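Long-range contacts in MPT synthase subunit 2 (Burkholderia ambifaria, PDB 7L32), which probably serves as the catalytic large subunit of molybdopterin synthase, which makes molybdopterin by putting the dithiolene sulfurs into cyclic pyranopterin monophosphate: residues A30-I35 with G83-I88; V102-V107 with F120-L125; E58-P63 with E141-A146; G64-A69 with E128-K133; D17-N22 with V89-R94. All coordinates share one frame; numbering follows the deposited sequence. Where two conformers were deposited one is given.

Contact 1: residues A30-I35 with G83-I88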
# COMPACT_ATOMS: atom_id res chain seq x y z
N ALA A 30 -8.97 10.59 -8.78
CA ALA A 30 -9.64 11.55 -9.64
C ALA A 30 -8.81 11.90 -10.88
O ALA A 30 -9.37 12.33 -11.89
CB ALA A 30 -9.98 12.83 -8.86
N ARG A 31 -7.48 11.75 -10.81
CA ARG A 31 -6.63 11.98 -11.97
C ARG A 31 -6.49 10.74 -12.85
O ARG A 31 -5.80 10.80 -13.88
CB ARG A 31 -5.23 12.48 -11.55
CG ARG A 31 -5.29 13.85 -10.86
CD ARG A 31 -3.87 14.42 -10.61
NE ARG A 31 -3.02 13.57 -9.78
CZ ARG A 31 -3.03 13.58 -8.46
NH1 ARG A 31 -3.91 14.32 -7.78
NH2 ARG A 31 -2.13 12.87 -7.79
N ASN A 32 -7.10 9.62 -12.46
CA ASN A 32 -6.96 8.33 -13.16
C ASN A 32 -8.31 7.63 -13.21
O ASN A 32 -8.54 6.61 -12.54
CB ASN A 32 -5.88 7.48 -12.50
CG ASN A 32 -4.51 8.12 -12.62
OD1 ASN A 32 -3.85 7.97 -13.65
ND2 ASN A 32 -4.11 8.91 -11.61
N PRO A 33 -9.24 8.15 -14.02
CA PRO A 33 -10.64 7.69 -13.95
C PRO A 33 -10.88 6.24 -14.40
O PRO A 33 -11.96 5.70 -14.09
CB PRO A 33 -11.38 8.68 -14.85
CG PRO A 33 -10.32 9.18 -15.83
CD PRO A 33 -9.06 9.25 -14.99
N LYS A 34 -9.96 5.61 -15.12
CA LYS A 34 -10.24 4.31 -15.73
C LYS A 34 -9.47 3.16 -15.10
O LYS A 34 -9.59 2.02 -15.57
CB LYS A 34 -9.96 4.35 -17.25
CG LYS A 34 -10.74 5.44 -17.99
CD LYS A 34 -12.25 5.27 -17.86
CE LYS A 34 -12.76 4.20 -18.81
NZ LYS A 34 -14.23 4.20 -18.84
N ILE A 35 -8.68 3.40 -14.06
CA ILE A 35 -7.96 2.30 -13.42
C ILE A 35 -8.23 2.36 -11.93
O ILE A 35 -8.43 3.45 -11.37
CB ILE A 35 -6.45 2.32 -13.74
CG1 ILE A 35 -5.82 3.69 -13.42
CG2 ILE A 35 -6.21 1.95 -15.21
CD1 ILE A 35 -4.34 3.74 -13.75
N GLY A 83 1.57 3.08 -17.79
CA GLY A 83 0.17 3.14 -17.42
C GLY A 83 -0.11 3.38 -15.94
O GLY A 83 -1.28 3.50 -15.57
N ILE A 84 0.91 3.41 -15.09
CA ILE A 84 0.69 3.72 -13.67
C ILE A 84 0.64 5.23 -13.49
O ILE A 84 0.99 5.99 -14.40
CB ILE A 84 1.78 3.12 -12.76
CG1 ILE A 84 3.14 3.79 -13.03
CG2 ILE A 84 1.88 1.60 -12.94
CD1 ILE A 84 4.19 3.54 -11.93
N ASP A 85 0.17 5.68 -12.33
CA ASP A 85 0.37 7.06 -11.88
C ASP A 85 0.84 6.99 -10.44
O ASP A 85 0.59 5.99 -9.74
CB ASP A 85 -0.92 7.91 -12.00
CG ASP A 85 -0.65 9.42 -12.01
OD1 ASP A 85 0.54 9.83 -12.05
OD2 ASP A 85 -1.64 10.19 -11.99
N VAL A 86 1.59 8.02 -10.02
CA VAL A 86 2.36 8.03 -8.78
C VAL A 86 2.12 9.34 -8.05
O VAL A 86 2.18 10.41 -8.66
CB VAL A 86 3.88 7.88 -9.04
CG1 VAL A 86 4.67 7.91 -7.71
CG2 VAL A 86 4.21 6.66 -9.88
N ALA A 87 1.91 9.27 -6.73
CA ALA A 87 1.87 10.47 -5.89
C ALA A 87 2.84 10.29 -4.73
O ALA A 87 2.92 9.20 -4.15
CB ALA A 87 0.46 10.77 -5.36
N ILE A 88 3.61 11.33 -4.41
CA ILE A 88 4.56 11.29 -3.30
C ILE A 88 4.38 12.57 -2.49
O ILE A 88 4.39 13.67 -3.05
CB ILE A 88 6.02 11.19 -3.78
CG1 ILE A 88 6.23 10.00 -4.73
CG2 ILE A 88 6.99 11.12 -2.55
CD1 ILE A 88 7.58 10.02 -5.49
O HOH W 1 0.18 12.07 -9.37
O HOH W 2 -1.42 12.72 -12.01

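Contact 2: residues V102-V107 with F120-L125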
# COMPACT_ATOMS: atom_id res chain seq x y z
N VAL A 102 6.19 10.10 5.38
CA VAL A 102 6.19 10.02 3.93
C VAL A 102 5.02 9.14 3.52
O VAL A 102 4.69 8.19 4.22
CB VAL A 102 7.54 9.47 3.41
CG1 VAL A 102 7.86 8.12 4.05
CG2 VAL A 102 7.57 9.37 1.89
N MET A 103 4.39 9.49 2.41
CA MET A 103 3.44 8.59 1.78
C MET A 103 3.76 8.48 0.30
O MET A 103 4.14 9.47 -0.34
CB MET A 103 1.98 9.05 1.98
CG MET A 103 1.60 10.41 1.39
SD MET A 103 -0.19 10.34 1.00
CE MET A 103 -0.11 9.35 -0.47
N VAL A 104 3.63 7.27 -0.22
CA VAL A 104 3.73 7.02 -1.66
C VAL A 104 2.47 6.25 -2.04
O VAL A 104 2.11 5.29 -1.36
CB VAL A 104 4.98 6.21 -2.02
CG1 VAL A 104 4.93 5.83 -3.52
CG2 VAL A 104 6.26 7.05 -1.73
N ALA A 105 1.78 6.71 -3.08
CA ALA A 105 0.60 6.00 -3.59
C ALA A 105 0.75 5.81 -5.10
O ALA A 105 1.20 6.73 -5.80
CB ALA A 105 -0.69 6.78 -3.29
N THR A 106 0.39 4.63 -5.60
CA THR A 106 0.42 4.35 -7.02
C THR A 106 -0.92 3.75 -7.42
O THR A 106 -1.59 3.11 -6.61
CB THR A 106 1.54 3.39 -7.43
OG1 THR A 106 1.34 2.10 -6.81
CG2 THR A 106 2.94 3.95 -7.05
N VAL A 107 -1.32 3.99 -8.66
CA VAL A 107 -2.54 3.38 -9.19
C VAL A 107 -2.20 2.73 -10.53
O VAL A 107 -1.34 3.22 -11.27
CB VAL A 107 -3.71 4.40 -9.32
CG1 VAL A 107 -3.36 5.58 -10.25
CG2 VAL A 107 -5.00 3.70 -9.78
N PHE A 120 9.06 -0.02 -5.49
CA PHE A 120 10.21 0.54 -6.22
C PHE A 120 10.43 2.01 -5.86
O PHE A 120 11.57 2.44 -5.60
CB PHE A 120 10.01 0.36 -7.73
CG PHE A 120 11.04 1.08 -8.57
CD1 PHE A 120 12.26 0.49 -8.85
CD2 PHE A 120 10.79 2.36 -9.08
CE1 PHE A 120 13.26 1.17 -9.59
CE2 PHE A 120 11.77 3.04 -9.82
CZ PHE A 120 13.01 2.45 -10.08
N VAL A 121 9.36 2.80 -5.88
CA VAL A 121 9.49 4.23 -5.56
C VAL A 121 10.00 4.41 -4.14
O VAL A 121 10.88 5.25 -3.89
CB VAL A 121 8.15 4.97 -5.78
CG1 VAL A 121 8.20 6.41 -5.21
CG2 VAL A 121 7.77 5.03 -7.29
N MET A 122 9.48 3.63 -3.18
CA MET A 122 9.96 3.74 -1.79
C MET A 122 11.43 3.36 -1.68
O MET A 122 12.21 4.05 -0.99
CB MET A 122 9.12 2.86 -0.84
CG MET A 122 7.80 3.54 -0.34
SD MET A 122 8.12 5.13 0.52
CE MET A 122 9.13 4.56 1.87
N ASP A 123 11.85 2.26 -2.33
CA ASP A 123 13.25 1.84 -2.27
C ASP A 123 14.17 2.92 -2.84
O ASP A 123 15.22 3.22 -2.27
CB ASP A 123 13.46 0.54 -3.06
CG ASP A 123 12.93 -0.69 -2.34
OD1 ASP A 123 12.68 -0.63 -1.11
OD2 ASP A 123 12.77 -1.71 -3.02
N TYR A 124 13.81 3.47 -4.00
CA TYR A 124 14.63 4.49 -4.66
C TYR A 124 14.63 5.78 -3.85
O TYR A 124 15.68 6.42 -3.67
CB TYR A 124 14.05 4.71 -6.07
CG TYR A 124 14.88 5.36 -7.16
CD1 TYR A 124 16.08 6.00 -6.89
CD2 TYR A 124 14.39 5.41 -8.47
CE1 TYR A 124 16.81 6.63 -7.90
CE2 TYR A 124 15.11 6.04 -9.50
CZ TYR A 124 16.32 6.64 -9.20
OH TYR A 124 17.05 7.27 -10.20
N LEU A 125 13.46 6.16 -3.32
CA LEU A 125 13.37 7.32 -2.43
C LEU A 125 14.30 7.18 -1.23
O LEU A 125 15.09 8.09 -0.92
CB LEU A 125 11.91 7.48 -1.97
CG LEU A 125 11.51 8.66 -1.07
CD1 LEU A 125 10.00 8.93 -1.24
CD2 LEU A 125 11.83 8.43 0.42

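Contact 3: residues E58-P63 with E141-A146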
# COMPACT_ATOMS: atom_id res chain seq x y z
N GLU A 58 14.73 15.74 13.24
CA GLU A 58 14.71 16.97 12.46
C GLU A 58 15.23 16.62 11.07
O GLU A 58 16.42 16.30 10.92
CB GLU A 58 15.55 18.07 13.10
CG GLU A 58 14.94 18.67 14.35
CD GLU A 58 15.31 20.12 14.53
OE1 GLU A 58 15.47 20.81 13.50
OE2 GLU A 58 15.46 20.57 15.68
N LEU A 59 14.35 16.69 10.07
CA LEU A 59 14.63 16.37 8.68
C LEU A 59 14.64 17.64 7.85
O LEU A 59 13.76 18.49 8.00
CB LEU A 59 13.56 15.44 8.07
CG LEU A 59 13.80 13.94 7.96
CD1 LEU A 59 12.67 13.29 7.13
CD2 LEU A 59 15.17 13.68 7.36
N GLU A 60 15.60 17.73 6.92
CA GLU A 60 15.65 18.83 5.98
C GLU A 60 15.96 18.29 4.59
O GLU A 60 16.67 17.29 4.44
CB GLU A 60 16.72 19.88 6.38
CG GLU A 60 16.33 20.78 7.56
CD GLU A 60 14.86 21.22 7.54
OE1 GLU A 60 14.33 21.56 6.46
OE2 GLU A 60 14.22 21.20 8.63
N HIS A 61 15.40 18.96 3.59
CA HIS A 61 15.63 18.62 2.19
C HIS A 61 16.50 19.71 1.57
O HIS A 61 16.86 20.69 2.22
CB HIS A 61 14.30 18.49 1.44
CG HIS A 61 13.56 19.79 1.28
ND1 HIS A 61 13.23 20.59 2.35
CD2 HIS A 61 13.12 20.43 0.17
CE1 HIS A 61 12.61 21.67 1.91
NE2 HIS A 61 12.53 21.60 0.59
N TYR A 62 16.85 19.52 0.29
CA TYR A 62 17.55 20.52 -0.51
C TYR A 62 16.52 21.16 -1.44
O TYR A 62 16.12 20.53 -2.43
CB TYR A 62 18.69 19.86 -1.31
CG TYR A 62 19.70 20.79 -2.00
CD1 TYR A 62 19.34 22.06 -2.46
CD2 TYR A 62 21.01 20.37 -2.22
CE1 TYR A 62 20.27 22.89 -3.10
CE2 TYR A 62 21.94 21.19 -2.85
CZ TYR A 62 21.56 22.45 -3.30
OH TYR A 62 22.48 23.27 -3.93
N PRO A 63 16.03 22.36 -1.15
CA PRO A 63 14.92 22.92 -1.93
C PRO A 63 15.18 22.91 -3.43
O PRO A 63 16.24 23.31 -3.90
CB PRO A 63 14.79 24.35 -1.38
CG PRO A 63 15.28 24.23 0.01
CD PRO A 63 16.41 23.24 -0.03
N GLU A 141 26.06 20.38 16.81
CA GLU A 141 24.98 19.98 15.91
C GLU A 141 25.49 19.84 14.48
O GLU A 141 26.13 20.76 13.95
CB GLU A 141 23.84 21.00 15.96
CG GLU A 141 22.99 20.93 17.22
CD GLU A 141 21.69 21.69 17.06
OE1 GLU A 141 21.59 22.52 16.13
OE2 GLU A 141 20.76 21.46 17.87
N ARG A 142 25.21 18.70 13.87
CA ARG A 142 25.57 18.43 12.49
C ARG A 142 24.37 17.89 11.72
O ARG A 142 23.40 17.37 12.29
CB ARG A 142 26.73 17.44 12.38
CG ARG A 142 28.05 17.90 12.99
CD ARG A 142 28.61 19.13 12.27
NE ARG A 142 29.86 19.59 12.85
CZ ARG A 142 29.98 20.59 13.72
NH1 ARG A 142 28.93 21.28 14.13
NH2 ARG A 142 31.19 20.92 14.17
N TRP A 143 24.45 18.02 10.40
CA TRP A 143 23.43 17.50 9.49
C TRP A 143 24.02 16.29 8.78
O TRP A 143 25.03 16.42 8.07
CB TRP A 143 23.00 18.58 8.50
CG TRP A 143 22.20 19.65 9.16
CD1 TRP A 143 22.66 20.84 9.64
CD2 TRP A 143 20.79 19.61 9.44
NE1 TRP A 143 21.62 21.55 10.20
CE2 TRP A 143 20.47 20.82 10.09
CE3 TRP A 143 19.78 18.67 9.21
CZ2 TRP A 143 19.17 21.12 10.50
CZ3 TRP A 143 18.49 18.97 9.63
CH2 TRP A 143 18.20 20.18 10.27
N VAL A 144 23.43 15.12 9.00
CA VAL A 144 23.97 13.87 8.48
C VAL A 144 23.05 13.37 7.37
O VAL A 144 21.82 13.42 7.48
CB VAL A 144 24.17 12.81 9.58
CG1 VAL A 144 24.94 13.41 10.77
CG2 VAL A 144 22.85 12.21 10.05
N ASP A 145 23.66 12.93 6.28
CA ASP A 145 22.97 12.33 5.14
C ASP A 145 22.01 11.24 5.60
O ASP A 145 22.42 10.28 6.26
CB ASP A 145 24.05 11.78 4.20
CG ASP A 145 23.50 11.15 2.93
OD1 ASP A 145 22.29 11.25 2.64
OD2 ASP A 145 24.33 10.53 2.23
N ALA A 146 20.72 11.40 5.28
CA ALA A 146 19.68 10.48 5.74
C ALA A 146 19.37 9.37 4.75
O ALA A 146 18.51 8.52 5.05
CB ALA A 146 18.38 11.25 6.06

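Contact 4: residues G64-A69 with E128-K133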
# COMPACT_ATOMS: atom_id res chain seq x y z
N GLY A 64 14.20 22.40 -4.18
CA GLY A 64 14.35 22.25 -5.62
C GLY A 64 15.04 20.95 -5.99
O GLY A 64 14.50 20.15 -6.75
N MET A 65 16.24 20.74 -5.44
CA MET A 65 17.01 19.52 -5.73
C MET A 65 16.26 18.26 -5.32
O MET A 65 16.14 17.29 -6.09
CB MET A 65 18.36 19.62 -5.00
CG MET A 65 19.21 18.36 -4.98
SD MET A 65 20.43 18.32 -6.32
CE MET A 65 21.47 19.71 -5.90
N THR A 66 15.74 18.23 -4.09
CA THR A 66 15.09 17.01 -3.63
C THR A 66 13.82 16.73 -4.43
O THR A 66 13.57 15.58 -4.80
CB THR A 66 14.80 17.09 -2.13
OG1 THR A 66 16.02 17.35 -1.42
CG2 THR A 66 14.20 15.74 -1.61
N GLU A 67 13.02 17.77 -4.71
CA GLU A 67 11.82 17.56 -5.52
C GLU A 67 12.16 17.00 -6.89
O GLU A 67 11.50 16.06 -7.37
CB GLU A 67 11.05 18.88 -5.68
CG GLU A 67 10.30 19.34 -4.42
CD GLU A 67 11.10 20.32 -3.56
OE1 GLU A 67 12.35 20.37 -3.65
OE2 GLU A 67 10.45 21.04 -2.77
N LYS A 68 13.21 17.53 -7.54
CA LYS A 68 13.60 17.01 -8.85
C LYS A 68 14.01 15.55 -8.78
O LYS A 68 13.71 14.77 -9.69
CB LYS A 68 14.71 17.87 -9.44
CG LYS A 68 14.18 19.18 -10.01
CD LYS A 68 15.29 20.07 -10.56
CE LYS A 68 14.76 21.46 -10.87
NZ LYS A 68 14.61 22.31 -9.64
N ALA A 69 14.69 15.14 -7.70
CA ALA A 69 15.04 13.73 -7.54
C ALA A 69 13.79 12.87 -7.39
O ALA A 69 13.71 11.76 -7.96
CB ALA A 69 15.95 13.56 -6.31
N GLU A 128 18.07 7.19 -2.45
CA GLU A 128 18.64 8.23 -3.31
C GLU A 128 18.13 9.66 -3.11
O GLU A 128 18.82 10.59 -3.54
CB GLU A 128 18.46 7.86 -4.80
CG GLU A 128 19.24 6.60 -5.21
CD GLU A 128 20.74 6.73 -5.00
OE1 GLU A 128 21.30 7.82 -5.27
OE2 GLU A 128 21.36 5.73 -4.56
N ALA A 129 16.96 9.87 -2.52
CA ALA A 129 16.45 11.24 -2.41
C ALA A 129 17.25 12.03 -1.38
O ALA A 129 17.45 11.55 -0.25
CB ALA A 129 14.96 11.24 -2.03
N PRO A 130 17.73 13.24 -1.71
CA PRO A 130 18.56 14.01 -0.77
C PRO A 130 17.80 14.56 0.43
O PRO A 130 17.04 15.53 0.30
CB PRO A 130 19.13 15.15 -1.62
CG PRO A 130 18.94 14.71 -3.04
CD PRO A 130 17.68 13.87 -3.04
N PHE A 131 18.03 13.97 1.59
CA PHE A 131 17.51 14.44 2.87
C PHE A 131 18.63 14.37 3.88
O PHE A 131 19.54 13.54 3.75
CB PHE A 131 16.33 13.59 3.38
CG PHE A 131 15.06 13.80 2.64
CD1 PHE A 131 14.22 14.86 2.95
CD2 PHE A 131 14.69 12.94 1.61
CE1 PHE A 131 13.02 15.06 2.26
CE2 PHE A 131 13.52 13.14 0.91
CZ PHE A 131 12.68 14.20 1.23
N TRP A 132 18.53 15.20 4.93
CA TRP A 132 19.52 15.26 6.00
C TRP A 132 18.82 15.26 7.35
O TRP A 132 17.76 15.88 7.50
CB TRP A 132 20.41 16.52 5.89
CG TRP A 132 21.36 16.48 4.72
CD1 TRP A 132 22.68 16.14 4.76
CD2 TRP A 132 21.05 16.76 3.34
NE1 TRP A 132 23.22 16.21 3.49
CE2 TRP A 132 22.25 16.58 2.60
CE3 TRP A 132 19.89 17.15 2.66
CZ2 TRP A 132 22.31 16.79 1.22
CZ3 TRP A 132 19.96 17.34 1.27
CH2 TRP A 132 21.16 17.16 0.57
N LYS A 133 19.44 14.60 8.33
CA LYS A 133 18.95 14.53 9.69
C LYS A 133 19.89 15.29 10.61
O LYS A 133 21.11 15.19 10.47
CB LYS A 133 18.87 13.07 10.18
CG LYS A 133 17.47 12.53 10.38
CD LYS A 133 17.52 11.08 10.86
CE LYS A 133 18.33 10.93 12.14
NZ LYS A 133 17.58 11.35 13.37

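Contact 5: residues D17-N22 with V89-R94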
# COMPACT_ATOMS: atom_id res chain seq x y z
N ASP A 17 3.61 20.65 6.81
CA ASP A 17 2.31 20.26 7.32
C ASP A 17 2.13 18.74 7.20
O ASP A 17 2.72 18.08 6.34
CB ASP A 17 1.18 20.95 6.55
CG ASP A 17 1.01 22.40 6.92
OD1 ASP A 17 1.44 22.82 8.03
OD2 ASP A 17 0.42 23.13 6.10
N ASP A 18 1.29 18.20 8.07
CA ASP A 18 0.94 16.79 7.93
C ASP A 18 0.03 16.60 6.72
O ASP A 18 -0.57 17.54 6.20
CB ASP A 18 0.26 16.29 9.21
CG ASP A 18 0.35 14.79 9.36
OD1 ASP A 18 1.00 14.13 8.51
OD2 ASP A 18 -0.23 14.27 10.34
N PHE A 19 -0.06 15.36 6.24
CA PHE A 19 -0.88 15.04 5.08
C PHE A 19 -2.04 14.13 5.49
O PHE A 19 -2.03 13.51 6.56
CB PHE A 19 -0.06 14.39 3.95
CG PHE A 19 0.77 13.18 4.37
CD1 PHE A 19 0.17 11.92 4.48
CD2 PHE A 19 2.13 13.30 4.60
CE1 PHE A 19 0.93 10.82 4.86
CE2 PHE A 19 2.89 12.20 4.97
CZ PHE A 19 2.29 10.95 5.10
N ASP A 20 -3.06 14.08 4.63
CA ASP A 20 -4.26 13.27 4.82
C ASP A 20 -4.25 12.18 3.75
O ASP A 20 -4.52 12.46 2.58
CB ASP A 20 -5.50 14.17 4.71
CG ASP A 20 -6.83 13.42 4.92
OD1 ASP A 20 -6.92 12.19 4.71
OD2 ASP A 20 -7.80 14.12 5.27
N LEU A 21 -3.97 10.94 4.16
CA LEU A 21 -3.88 9.83 3.21
C LEU A 21 -5.14 9.72 2.36
O LEU A 21 -5.05 9.58 1.13
CB LEU A 21 -3.62 8.52 3.96
CG LEU A 21 -3.49 7.25 3.10
CD1 LEU A 21 -2.30 7.33 2.13
CD2 LEU A 21 -3.35 6.04 4.00
N ASN A 22 -6.33 9.81 2.99
CA ASN A 22 -7.60 9.72 2.27
C ASN A 22 -7.68 10.77 1.17
O ASN A 22 -8.02 10.46 0.02
CB ASN A 22 -8.79 9.95 3.22
CG ASN A 22 -9.26 8.69 3.88
OD1 ASN A 22 -8.70 7.62 3.66
ND2 ASN A 22 -10.29 8.81 4.73
N VAL A 89 4.20 12.42 -1.17
CA VAL A 89 4.25 13.56 -0.24
C VAL A 89 5.27 13.21 0.84
O VAL A 89 5.14 12.18 1.51
CB VAL A 89 2.89 13.87 0.39
CG1 VAL A 89 2.99 15.14 1.28
CG2 VAL A 89 1.79 14.05 -0.69
N HIS A 90 6.28 14.07 1.01
CA HIS A 90 7.28 13.83 2.04
C HIS A 90 7.32 15.03 2.97
O HIS A 90 7.26 16.18 2.52
CB HIS A 90 8.66 13.56 1.42
CG HIS A 90 9.58 12.77 2.30
ND1 HIS A 90 9.98 13.21 3.55
CD2 HIS A 90 10.23 11.60 2.09
CE1 HIS A 90 10.81 12.32 4.08
NE2 HIS A 90 10.98 11.34 3.21
N ARG A 91 7.39 14.78 4.28
CA ARG A 91 7.44 15.88 5.23
C ARG A 91 8.89 16.20 5.59
O ARG A 91 9.79 15.37 5.45
CB ARG A 91 6.65 15.57 6.49
CG ARG A 91 5.16 15.39 6.22
CD ARG A 91 4.41 15.09 7.50
NE ARG A 91 4.35 16.25 8.37
CZ ARG A 91 4.11 16.19 9.67
NH1 ARG A 91 3.94 15.03 10.29
NH2 ARG A 91 4.03 17.32 10.38
N VAL A 92 9.09 17.43 6.06
CA VAL A 92 10.36 17.89 6.63
C VAL A 92 10.05 18.67 7.90
O VAL A 92 8.89 18.94 8.23
CB VAL A 92 11.17 18.75 5.64
CG1 VAL A 92 11.68 17.89 4.49
CG2 VAL A 92 10.34 19.91 5.11
N GLY A 93 11.10 19.04 8.63
CA GLY A 93 10.95 19.73 9.89
C GLY A 93 11.15 18.83 11.09
O GLY A 93 11.76 17.76 11.02
N ARG A 94 10.62 19.28 12.22
CA ARG A 94 10.76 18.57 13.49
C ARG A 94 9.61 17.57 13.61
O ARG A 94 8.45 17.97 13.77
CB ARG A 94 10.78 19.56 14.64
CG ARG A 94 11.22 18.99 15.98
CD ARG A 94 11.31 20.12 17.01
NE ARG A 94 11.37 19.61 18.38
CZ ARG A 94 10.29 19.32 19.10
NH1 ARG A 94 9.07 19.45 18.61
NH2 ARG A 94 10.45 18.89 20.35

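Contact 1: residues A30-I35 with G83-I88
Asn32 and Asp85 face each other with their CA atoms 7.5 Å apart, where a type I beta turn from Asn32 to Ile35 leaves helix 21-30 and runs beside the start of strand 85-91. That strand belongs to the mixed sheet of the alpha/beta hammerhead fold of MoaE proteins. The two polar side chains cross at about a right angle, their amide and carboxylate planes 64° apart. Asn32 ND2 donates to Asp85 OD2 over 2.8 Å in an almost straight bond (173°), within its own amide plane and onto the anti lone pair of the oxygen. Asparagine suits the position because ND2 has a second hydrogen, which goes to Leu28 O in the last turn of helix 21-30. The other carboxylate oxygen, OD1, is met from above its plane by Val86 N. Arg31 stays beyond salt-bridge range, its NE 4.3 Å from Asp85 OD2, and a water accepting from NE and donating to OD2 joins the charges. A second water links Arg31 NH2 to Val86 O. At the other end of the turn Ile35 CD1 lies 3.6 Å from Gly83 O, and Ile35 also packs on Arg46 of the second subunit. Gly83 has a positive phi (96°) at which a CB would strike the preceding carbonyl. The Arg31 guanidinium brings its edge to strand 85-91, with NH2 4.1 Å from Ala87 CB.

Contact 2: residues V102-V107 with F120-L125
Val102 and Val104 on strand 100-108 meet Val121, Met122 and Leu125 in a helix-on-sheet layer, in which helix 111-128 follows the strand in sequence and doubles back over it. The short axes pass 9.2 Å apart with 145° between their directions, so the helix runs roughly antiparallel to the strand. Val104 is the centre of the interface and uses both its methyls. CG1, anti to its own backbone N, lies 3.7 Å from Val121 CG1, the two side chains meeting at a slant. CG2, beside the backbone N, takes Met122 SD at 3.5 Å, as these chains slide past each other in opposite directions. The first bond of the Met122 side chain does not aim at the strand, but the bend at chi2 (-58°) places SD against it, a fit that a flexible thioether chain makes easily. One strand repeat away, Val102 CG2 and Leu125 CD1 meet tip to tip at 4.0 Å. Beta-branched valines give the strand a compact, rigid surface, while the longer Leu125 and Met122 bridge the gap from the helix. All five residues are buried, and the interface is wholly apolar. Beside it, Val121 also packs on Ile88 of strand 85-91 and Met122 on Phe41 of strand 37-44, so the helix spans several strands; Met103 and Ala105 point to the other face of the sheet, where helix 21-30 lies.

Contact 3: residues E58-P63 with E141-A146
Contact between ring and aliphatic chain dominates, with Trp143 laid obliquely against Glu60. The six-membered part of the indole does the touching: CH2 is 3.3 Å and CZ3 3.5 Å from Glu60 CG. Glu60 CB and CG meet the ring, while the chain bends at chi2 (-40°), which places CD. The ring and carboxylate planes are 79° apart. The same ring meets backbone too, with Trp143 CZ3 3.6 Å from Glu58 O. A smaller apolar contact joins Leu59 CD2 to Ala146 CB at 4.2 Å, where a short side chain suits the close approach of the loop after strand 141-145.

Charge enters indirectly. Glu58 OE2 forms a salt bridge to Lys134 NZ, on strand 131-136, the strand between 57-61 and 141-145. Glu141 OE2, 5.8 Å from Glu58 OE2, reaches the same NZ, but Glu141 is poorly ordered and its bridge less certain; the lysine would probably offset the repulsion between the two. Strands 57-61 and 141-145 are thus second neighbours, joined by side chains reaching over the middle strand. The 62° between their directions reflects the strong twist of this antiparallel sheet, whose edge is formed by the beta hairpin 131-136/141-145.

Contact 4: residues G64-A69 with E128-K133
Thr66 and Pro130 join the first turn of helix 65-80 to the linker through which helix 111-128 passes into strand 131-136, a junction between the helical layer and the antiparallel sheet of the MoaE fold. The polar link is one hydrogen bond, Thr66 OG1 to Pro130 O, 2.7 Å long. The hydroxyl approaches in the carbonyl plane, at a C=O...donor angle of 146°. Because it donates here, the same OG1 can accept from Tyr62 N, tying the loop before the helix to the same point. Threonine suits this place because its two branches do different work. With chi1 at -56°, OG1 stands anti to the carbonyl carbon, and CG2 takes the position anti to the backbone N.

The aromatic contact is made by that methyl. Thr66 CG2 sits over one face of the Phe131 ring in a CH-pi interaction, 4.0 Å from the centroid and 28° off the normal. Phe131 also stacks with His90, so it lies between this helix start and strand 85-91.

Apolar packing falls to the proline ring. Ala69 CB lies 3.7 Å from Pro130 CD, its small side chain allowing the close approach, while the Met65 chain crosses the ring at about a right angle, CG to Pro130 CG at 4.1 Å.

The helix start is itself capped: Gly64 is the N-cap, and its N donates to Glu67 OE1 at 2.8 Å, one half of a capping box, the oxygen being met from above its carboxylate plane.

Contact 5: residues D17-N22 with V89-R94
Asp18 lies over Arg91, its carboxylate stacked on the guanidinium with the two planes only 25° apart. Asp18 CA covers part of one guanidinium face, 3.5 Å from Arg91 NE, offset toward the rim. Because the carboxylate lies above the guanidinium, the salt bridge from Asp18 OD1 to Arg91 NH1, 3.6 Å, is a matter of charge alone, with no N-H aimed at the oxygen. The arginine has hydrogen-bond partners outside the two segments: NH2 donates to Thr16 O and NH1 to Gln100 O. Asp18 OD1 in turn accepts from Phe19 N at 2.8 Å and from Gln100 NE2. Arginine suits this place, since its planar head can stack and donate at once, and a bend at chi3 (70°) swings NE toward Asp17 and Asp18.

Phe19 is turned quite differently. Its ring stands at 89° to the guanidinium and takes Arg91 CG at its edge, 4.0 Å from CD2. The same CD2 meets Val89 CG1 at 3.9 Å, the two side chains sliding past each other in opposite directions. Phe19 is buried and also packs on Met103, whereas Asp18 and Asp17 are exposed. Here the loop is apolar against the sheet and charged at the surface. It leads from strand 11-15 into helix 21-30, the first half of a beta-alpha-beta crossover whose second strand, 37-44, is at the far edge of the mixed sheet.

Contact 2 is the buried core of the set and purely apolar; contacts 1 and 3 are surface contacts on opposite sides of the chain's centre, about 31 Å apart between centres; contacts 4 and 5 are partly buried. Strand 85-91 serves contacts 1 and 5 and pairs with the strand of contact 2, so these three share the mixed sheet. Contacts 3 and 4 meet in the antiparallel sheet, whose strand 93-95 begins in the 89-94 segment of contact 5. The chemistry follows depth: waters and amide-carboxylate bonding in contact 1, an exposed indole in contact 3, one hydroxyl bond amid apolar packing in contact 4, and stacked charges beside a buried phenyl in contact 5.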